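Local atomic coordinates of maltose/maltodextrin-binding protein (PDB entry 2GH9), a protein that binds maltotriose and, as a periplasmic solute-binding protein, probably presents the sugar to a membrane transporter. Residues V96-F101 with L266-V271; M106-F111 with F286-V291. One frame throughout, in Å; residues are numbered along the deposited sequence.

Contact 1: residues V96-F101 with L266-V271; sequences VEAFTF and LGVQGV
A98, the last residue of helix 93-98, and F99 just beyond it lie against V268 and G270 of strand 265-273, a helix-on-sheet packing within an alpha/beta lobe of the periplasmic binding protein fold. CB of F99 starts toward the strand, and the ring makes its first contact at F99 CD2, 4.1 Å from V268 CG1. One atom further, F99 CE2 approaches the same methyl and also reaches V268 O at 3.4 Å, the oxygen standing at the ring edge near its plane. F99 CZ, the tip, comes obliquely to G270 N at 3.2 Å, and F99 CE1 lies 3.9 Å from G270 CA. V268 divides its branches: CG1, anti to the backbone N (chi1 -178°), serves the ring, whereas V268 CG2 packs on A98 CB at 3.7 Å. An alanine in place of F99 would probably open a gap over V268 and G270, leaving V268 CG1 without its aromatic neighbour. Q269 starts away from 96-101, its side chain about 3 Å from a bound glucose unit at the nearest atoms, with OE1 hydrogen-bonded to T61 and NE2 to E113. No hydrogen bond joins the two segments, and the absence of a side chain on G270 lets F99 CZ settle 3.4 Å from G270 CA.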
ATOM      1  N   VAL A  96       0.156  -9.187  12.598  1.00 26.61           N
ATOM      2  CA  VAL A  96       0.978  -9.174  13.790  1.00 26.83           C
ATOM      3  C   VAL A  96       2.455  -9.083  13.408  1.00 26.23           C
ATOM      4  O   VAL A  96       3.149  -8.232  13.903  1.00 25.92           O
ATOM      5  CB  VAL A  96       0.726 -10.414  14.697  1.00 27.07           C
ATOM      6  CG1 VAL A  96       1.682 -10.423  15.870  1.00 27.60           C
ATOM      7  CG2 VAL A  96      -0.715 -10.430  15.197  1.00 27.38           C
ATOM      8  N   GLU A  97       2.910  -9.934  12.494  1.00 26.64           N
ATOM      9  CA  GLU A  97       4.309  -9.945  12.080  1.00 27.91           C
ATOM     10  C   GLU A  97       4.713  -8.630  11.419  1.00 27.20           C
ATOM     11  O   GLU A  97       5.825  -8.150  11.629  1.00 26.66           O
ATOM     12  CB  GLU A  97       4.601 -11.111  11.122  1.00 28.10           C
ATOM     13  CG  GLU A  97       4.541 -12.508  11.748  1.00 31.07           C
ATOM     14  CD  GLU A  97       4.527 -13.631  10.697  1.00 32.13           C
ATOM     15  OE1 GLU A  97       5.615 -14.002  10.180  1.00 39.18           O
ATOM     16  OE2 GLU A  97       3.426 -14.149  10.381  1.00 37.93           O
ATOM     17  N   ALA A  98       3.818  -8.045  10.614  1.00 26.83           N
ATOM     18  CA  ALA A  98       4.111  -6.769   9.939  1.00 26.58           C
ATOM     19  C   ALA A  98       4.471  -5.654  10.944  1.00 26.77           C
ATOM     20  O   ALA A  98       5.335  -4.828  10.674  1.00 26.31           O
ATOM     21  CB  ALA A  98       2.925  -6.335   9.085  1.00 26.22           C
ATOM     22  N   PHE A  99       3.800  -5.635  12.097  1.00 26.39           N
ATOM     23  CA  PHE A  99       4.025  -4.581  13.083  1.00 26.98           C
ATOM     24  C   PHE A  99       4.890  -4.991  14.261  1.00 28.05           C
ATOM     25  O   PHE A  99       4.974  -4.257  15.252  1.00 27.99           O
ATOM     26  CB  PHE A  99       2.681  -3.996  13.543  1.00 25.84           C
ATOM     27  CG  PHE A  99       2.231  -2.877  12.677  1.00 24.62           C
ATOM     28  CD1 PHE A  99       2.564  -1.575  12.984  1.00 25.75           C
ATOM     29  CD2 PHE A  99       1.548  -3.134  11.486  1.00 24.90           C
ATOM     30  CE1 PHE A  99       2.192  -0.541  12.145  1.00 24.02           C
ATOM     31  CE2 PHE A  99       1.179  -2.102  10.640  1.00 22.10           C
ATOM     32  CZ  PHE A  99       1.495  -0.818  10.960  1.00 23.55           C
ATOM     33  N   THR A 100       5.550  -6.147  14.130  1.00 29.76           N
ATOM     34  CA  THR A 100       6.510  -6.640  15.125  1.00 30.42           C
ATOM     35  C   THR A 100       7.944  -6.352  14.660  1.00 31.57           C
ATOM     36  O   THR A 100       8.330  -6.658  13.521  1.00 32.19           O
ATOM     37  CB  THR A 100       6.287  -8.127  15.415  1.00 30.16           C
ATOM     38  OG1 THR A 100       4.977  -8.303  15.969  1.00 29.65           O
ATOM     39  CG2 THR A 100       7.338  -8.689  16.400  1.00 30.50           C
ATOM     40  N   PHE A 101       8.697  -5.698  15.537  1.00 32.63           N
ATOM     41  CA  PHE A 101      10.098  -5.374  15.304  1.00 33.15           C
ATOM     42  C   PHE A 101      10.894  -5.427  16.620  1.00 34.01           C
ATOM     43  O   PHE A 101      10.461  -4.904  17.648  1.00 34.29           O
ATOM     44  CB  PHE A 101      10.232  -4.001  14.664  1.00 33.05           C
ATOM     45  CG  PHE A 101      11.592  -3.748  14.077  1.00 32.44           C
ATOM     46  CD1 PHE A 101      11.979  -4.391  12.902  1.00 32.56           C
ATOM     47  CD2 PHE A 101      12.498  -2.902  14.716  1.00 32.30           C
ATOM     48  CE1 PHE A 101      13.231  -4.183  12.362  1.00 32.25           C
ATOM     49  CE2 PHE A 101      13.753  -2.676  14.183  1.00 31.90           C
ATOM     50  CZ  PHE A 101      14.123  -3.309  13.000  1.00 31.74           C
ATOM     51  N   LEU A 266       1.626  -7.054  -0.228  1.00 19.66           N
ATOM     52  CA  LEU A 266       0.611  -6.927   0.798  1.00 19.86           C
ATOM     53  C   LEU A 266       1.134  -5.875   1.754  1.00 19.71           C
ATOM     54  O   LEU A 266       2.324  -5.858   2.106  1.00 20.66           O
ATOM     55  CB  LEU A 266       0.340  -8.268   1.499  1.00 20.65           C
ATOM     56  CG  LEU A 266      -0.002  -9.413   0.531  1.00 22.95           C
ATOM     57  CD1 LEU A 266      -0.042 -10.774   1.219  1.00 25.02           C
ATOM     58  CD2 LEU A 266      -1.323  -9.159  -0.200  1.00 25.72           C
ATOM     59  N   GLY A 267       0.268  -4.939   2.086  1.00 19.45           N
ATOM     60  CA  GLY A 267       0.605  -3.873   2.994  1.00 19.37           C
ATOM     61  C   GLY A 267      -0.338  -3.982   4.158  1.00 19.19           C
ATOM     62  O   GLY A 267      -1.504  -4.283   3.973  1.00 18.97           O
ATOM     63  N   VAL A 268       0.175  -3.733   5.354  1.00 19.10           N
ATOM     64  CA  VAL A 268      -0.655  -3.635   6.536  1.00 19.48           C
ATOM     65  C   VAL A 268      -0.575  -2.216   7.053  1.00 19.20           C
ATOM     66  O   VAL A 268       0.525  -1.689   7.292  1.00 18.87           O
ATOM     67  CB  VAL A 268      -0.237  -4.641   7.630  1.00 19.20           C
ATOM     68  CG1 VAL A 268      -1.165  -4.532   8.802  1.00 17.97           C
ATOM     69  CG2 VAL A 268      -0.222  -6.051   7.075  1.00 20.30           C
ATOM     70  N   GLN A 269      -1.744  -1.592   7.195  1.00 19.19           N
ATOM     71  CA  GLN A 269      -1.846  -0.288   7.811  1.00 19.54           C
ATOM     72  C   GLN A 269      -2.148  -0.466   9.301  1.00 20.28           C
ATOM     73  O   GLN A 269      -3.030  -1.230   9.665  1.00 20.90           O
ATOM     74  CB  GLN A 269      -2.948   0.530   7.151  1.00 19.24           C
ATOM     75  CG  GLN A 269      -2.704   0.861   5.681  1.00 17.86           C
ATOM     76  CD  GLN A 269      -1.833   2.086   5.455  1.00 18.54           C
ATOM     77  OE1 GLN A 269      -1.775   2.994   6.280  1.00 18.58           O
ATOM     78  NE2 GLN A 269      -1.156   2.116   4.314  1.00 14.85           N
ATOM     79  N   GLY A 270      -1.427   0.267  10.142  1.00 20.94           N
ATOM     80  CA  GLY A 270      -1.640   0.196  11.586  1.00 20.89           C
ATOM     81  C   GLY A 270      -1.521   1.526  12.274  1.00 20.98           C
ATOM     82  O   GLY A 270      -0.915   2.494  11.742  1.00 20.81           O
ATOM     83  N   VAL A 271      -2.116   1.596  13.462  1.00 21.15           N
ATOM     84  CA  VAL A 271      -2.030   2.787  14.273  1.00 21.67           C
ATOM     85  C   VAL A 271      -0.754   2.717  15.120  1.00 22.19           C
ATOM     86  O   VAL A 271      -0.467   1.679  15.754  1.00 22.96           O
ATOM     87  CB  VAL A 271      -3.262   2.964  15.202  1.00 21.48           C
ATOM     88  CG1 VAL A 271      -3.117   4.245  16.007  1.00 20.94           C
ATOM     89  CG2 VAL A 271      -4.614   2.950  14.386  1.00 20.29           C
TER

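Contact 2: residues M106-F111 with F286-V291; sequences MGLPAF and FAKTLV
One methyl of L108, CD1, carries the denser part of this contact, in which L108 and A110 of strand 104-113 meet A287 and K288 near the end of helix 280-290 and V291 just after it, mainly through apolar side chains and without a hydrogen bond between the segments. CG of L108 is anti to the carbonyl carbon (chi1 -55°), and the extended second torsion (chi2 -179°) carries CD1 out to the helix. There L108 CD1 meets A287 CB at 4.0 Å, lies equally far from A287 O, and has V291 CG2 at 4.1 Å, so that a single leucine branch touches two residues four apart in the sequence. V291, already past the helix, uses its two methyls separately: CG2 goes to the leucine, while V291 CG1 rests 4.0 Å from A110 CB.

A110 belongs to a classic beta bulge, in which it and F111 both face Q269 of the neighbouring strand. A110 CB also lies over one face of the F111 ring, 3.5 Å above the plane and offset toward the rim, which places the methyl between this ring and V291.

The looser side is at K288, which is partly exposed. Of its side chain, K288 CG is the atom that meets L108 CD1, at 4.1 Å; the chain then bends at chi3 (69°), and NZ is hydrogen-bonded to Y82 O.

Around the contact, V79 and V83 also adjoin L108. A287 packs on L58 of strand 58-63, while L290 leans on W16, L17 and Q20 of helix 11-26; helix 280-290 is thus set against the sheet and helix 11-26, while Y87 of helix 85-90 touches L108 and V291, the residue after the helix.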
ATOM      1  N   MET A 106       4.853  -2.985  17.666  1.00 28.94           N
ATOM      2  CA  MET A 106       5.155  -1.558  17.577  1.00 28.56           C
ATOM      3  C   MET A 106       3.988  -0.681  17.060  1.00 27.34           C
ATOM      4  O   MET A 106       4.141   0.515  16.830  1.00 26.68           O
ATOM      5  CB  MET A 106       6.413  -1.369  16.728  1.00 28.71           C
ATOM      6  CG  MET A 106       7.669  -2.136  17.268  1.00 29.54           C
ATOM      7  SD  MET A 106       8.011  -1.777  19.034  1.00 31.64           S
ATOM      8  CE  MET A 106       8.372  -0.026  18.971  1.00 27.83           C
ATOM      9  N   GLY A 107       2.822  -1.284  16.914  1.00 27.05           N
ATOM     10  CA  GLY A 107       1.614  -0.556  16.534  1.00 26.55           C
ATOM     11  C   GLY A 107       0.454  -1.517  16.531  1.00 26.12           C
ATOM     12  O   GLY A 107       0.631  -2.714  16.744  1.00 26.94           O
ATOM     13  N   LEU A 108      -0.743  -0.992  16.342  1.00 25.54           N
ATOM     14  CA  LEU A 108      -1.954  -1.819  16.314  1.00 24.66           C
ATOM     15  C   LEU A 108      -2.328  -2.057  14.865  1.00 23.90           C
ATOM     16  O   LEU A 108      -2.724  -1.102  14.202  1.00 22.22           O
ATOM     17  CB  LEU A 108      -3.111  -1.118  17.015  1.00 24.19           C
ATOM     18  CG  LEU A 108      -2.867  -0.665  18.458  1.00 24.92           C
ATOM     19  CD1 LEU A 108      -4.134  -0.023  18.993  1.00 24.76           C
ATOM     20  CD2 LEU A 108      -2.430  -1.832  19.307  1.00 27.09           C
ATOM     21  N   PRO A 109      -2.190  -3.316  14.376  1.00 23.76           N
ATOM     22  CA  PRO A 109      -2.517  -3.640  13.000  1.00 23.53           C
ATOM     23  C   PRO A 109      -4.016  -3.509  12.763  1.00 23.87           C
ATOM     24  O   PRO A 109      -4.825  -4.000  13.570  1.00 24.65           O
ATOM     25  CB  PRO A 109      -2.078  -5.107  12.847  1.00 24.06           C
ATOM     26  CG  PRO A 109      -1.234  -5.408  14.014  1.00 24.42           C
ATOM     27  CD  PRO A 109      -1.719  -4.512  15.105  1.00 23.82           C
ATOM     28  N   ALA A 110      -4.388  -2.844  11.674  1.00 22.73           N
ATOM     29  CA  ALA A 110      -5.788  -2.509  11.445  1.00 22.63           C
ATOM     30  C   ALA A 110      -6.318  -3.039  10.123  1.00 22.27           C
ATOM     31  O   ALA A 110      -7.328  -3.750  10.099  1.00 22.72           O
ATOM     32  CB  ALA A 110      -5.989  -0.984  11.558  1.00 21.97           C
ATOM     33  N   PHE A 111      -5.651  -2.687   9.023  1.00 22.33           N
ATOM     34  CA  PHE A 111      -6.169  -2.973   7.685  1.00 21.99           C
ATOM     35  C   PHE A 111      -5.114  -3.573   6.783  1.00 22.04           C
ATOM     36  O   PHE A 111      -3.914  -3.276   6.914  1.00 23.09           O
ATOM     37  CB  PHE A 111      -6.710  -1.691   7.042  1.00 23.80           C
ATOM     38  CG  PHE A 111      -7.565  -0.867   7.963  1.00 24.54           C
ATOM     39  CD1 PHE A 111      -8.819  -1.317   8.345  1.00 26.49           C
ATOM     40  CD2 PHE A 111      -7.119   0.351   8.443  1.00 26.08           C
ATOM     41  CE1 PHE A 111      -9.608  -0.566   9.223  1.00 24.89           C
ATOM     42  CE2 PHE A 111      -7.913   1.106   9.302  1.00 26.75           C
ATOM     43  CZ  PHE A 111      -9.158   0.636   9.687  1.00 25.28           C
ATOM     44  N   PHE A 286      -7.502   6.085  22.632  1.00 27.01           N
ATOM     45  CA  PHE A 286      -8.174   6.481  21.395  1.00 26.81           C
ATOM     46  C   PHE A 286      -7.821   5.522  20.258  1.00 26.62           C
ATOM     47  O   PHE A 286      -8.699   5.101  19.507  1.00 25.58           O
ATOM     48  CB  PHE A 286      -7.823   7.909  21.004  1.00 26.95           C
ATOM     49  CG  PHE A 286      -8.403   8.321  19.682  1.00 26.95           C
ATOM     50  CD1 PHE A 286      -9.778   8.247  19.465  1.00 27.28           C
ATOM     51  CD2 PHE A 286      -7.589   8.793  18.666  1.00 26.19           C
ATOM     52  CE1 PHE A 286     -10.337   8.629  18.237  1.00 28.17           C
ATOM     53  CE2 PHE A 286      -8.145   9.182  17.429  1.00 27.74           C
ATOM     54  CZ  PHE A 286      -9.517   9.090  17.221  1.00 26.39           C
ATOM     55  N   ALA A 287      -6.539   5.178  20.142  1.00 26.56           N
ATOM     56  CA  ALA A 287      -6.094   4.184  19.161  1.00 26.96           C
ATOM     57  C   ALA A 287      -6.871   2.865  19.291  1.00 27.31           C
ATOM     58  O   ALA A 287      -7.276   2.274  18.281  1.00 26.62           O
ATOM     59  CB  ALA A 287      -4.593   3.943  19.290  1.00 26.74           C
ATOM     60  N   LYS A 288      -7.098   2.423  20.532  1.00 27.38           N
ATOM     61  CA  LYS A 288      -7.777   1.161  20.764  1.00 27.61           C
ATOM     62  C   LYS A 288      -9.239   1.247  20.316  1.00 27.30           C
ATOM     63  O   LYS A 288      -9.753   0.272  19.809  1.00 27.12           O
ATOM     64  CB  LYS A 288      -7.621   0.690  22.229  1.00 28.24           C
ATOM     65  CG  LYS A 288      -6.175   0.309  22.580  1.00 28.90           C
ATOM     66  CD  LYS A 288      -5.901   0.215  24.079  1.00 28.19           C
ATOM     67  CE  LYS A 288      -6.608  -0.968  24.708  1.00 29.55           C
ATOM     68  NZ  LYS A 288      -6.065  -1.276  26.081  1.00 28.78           N
ATOM     69  N   THR A 289      -9.871   2.414  20.441  1.00 27.36           N
ATOM     70  CA  THR A 289     -11.261   2.586  19.962  1.00 27.85           C
ATOM     71  C   THR A 289     -11.373   2.369  18.446  1.00 27.65           C
ATOM     72  O   THR A 289     -12.397   1.910  17.974  1.00 27.64           O
ATOM     73  CB  THR A 289     -11.893   3.978  20.317  1.00 28.25           C
ATOM     74  OG1 THR A 289     -11.220   5.055  19.616  1.00 29.11           O
ATOM     75  CG2 THR A 289     -11.870   4.222  21.837  1.00 29.32           C
ATOM     76  N   LEU A 290     -10.315   2.703  17.701  1.00 26.85           N
ATOM     77  CA  LEU A 290     -10.354   2.680  16.241  1.00 26.98           C
ATOM     78  C   LEU A 290     -10.276   1.269  15.652  1.00 27.18           C
ATOM     79  O   LEU A 290     -10.673   1.053  14.510  1.00 26.31           O
ATOM     80  CB  LEU A 290      -9.210   3.562  15.664  1.00 26.27           C
ATOM     81  CG  LEU A 290      -9.109   5.048  16.055  1.00 25.70           C
ATOM     82  CD1 LEU A 290      -7.833   5.709  15.464  1.00 24.36           C
ATOM     83  CD2 LEU A 290     -10.371   5.854  15.654  1.00 21.98           C
ATOM     84  N   VAL A 291      -9.771   0.306  16.425  1.00 27.39           N
ATOM     85  CA  VAL A 291      -9.481  -1.028  15.903  1.00 28.15           C
ATOM     86  C   VAL A 291     -10.379  -2.139  16.472  1.00 28.76           C
ATOM     87  O   VAL A 291     -10.105  -3.323  16.283  1.00 28.66           O
ATOM     88  CB  VAL A 291      -7.967  -1.412  16.070  1.00 28.23           C
ATOM     89  CG1 VAL A 291      -7.070  -0.381  15.363  1.00 27.32           C
ATOM     90  CG2 VAL A 291      -7.583  -1.585  17.544  1.00 27.54           C
TER

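From the N terminus the chain first passes 96-101 and, after a short turn, 106-111; F99 O and M106 N, 2.7 Å apart, probably form a hydrogen bond across that turn. It then runs through more than 150 residues before 266-271 returns to close contact 1, and 286-291 follows to close contact 2. The two loops therefore cross rather than nest. Strands 104-113 and 265-273 are antiparallel neighbours, so one strand from each contact lies side by side in the same sheet. Contact 1 ties the end of helix 93-98, and contact 2 the end of helix 280-290, to this sheet, and V271 CG1 packs on A287 CB to join the two contacts directly.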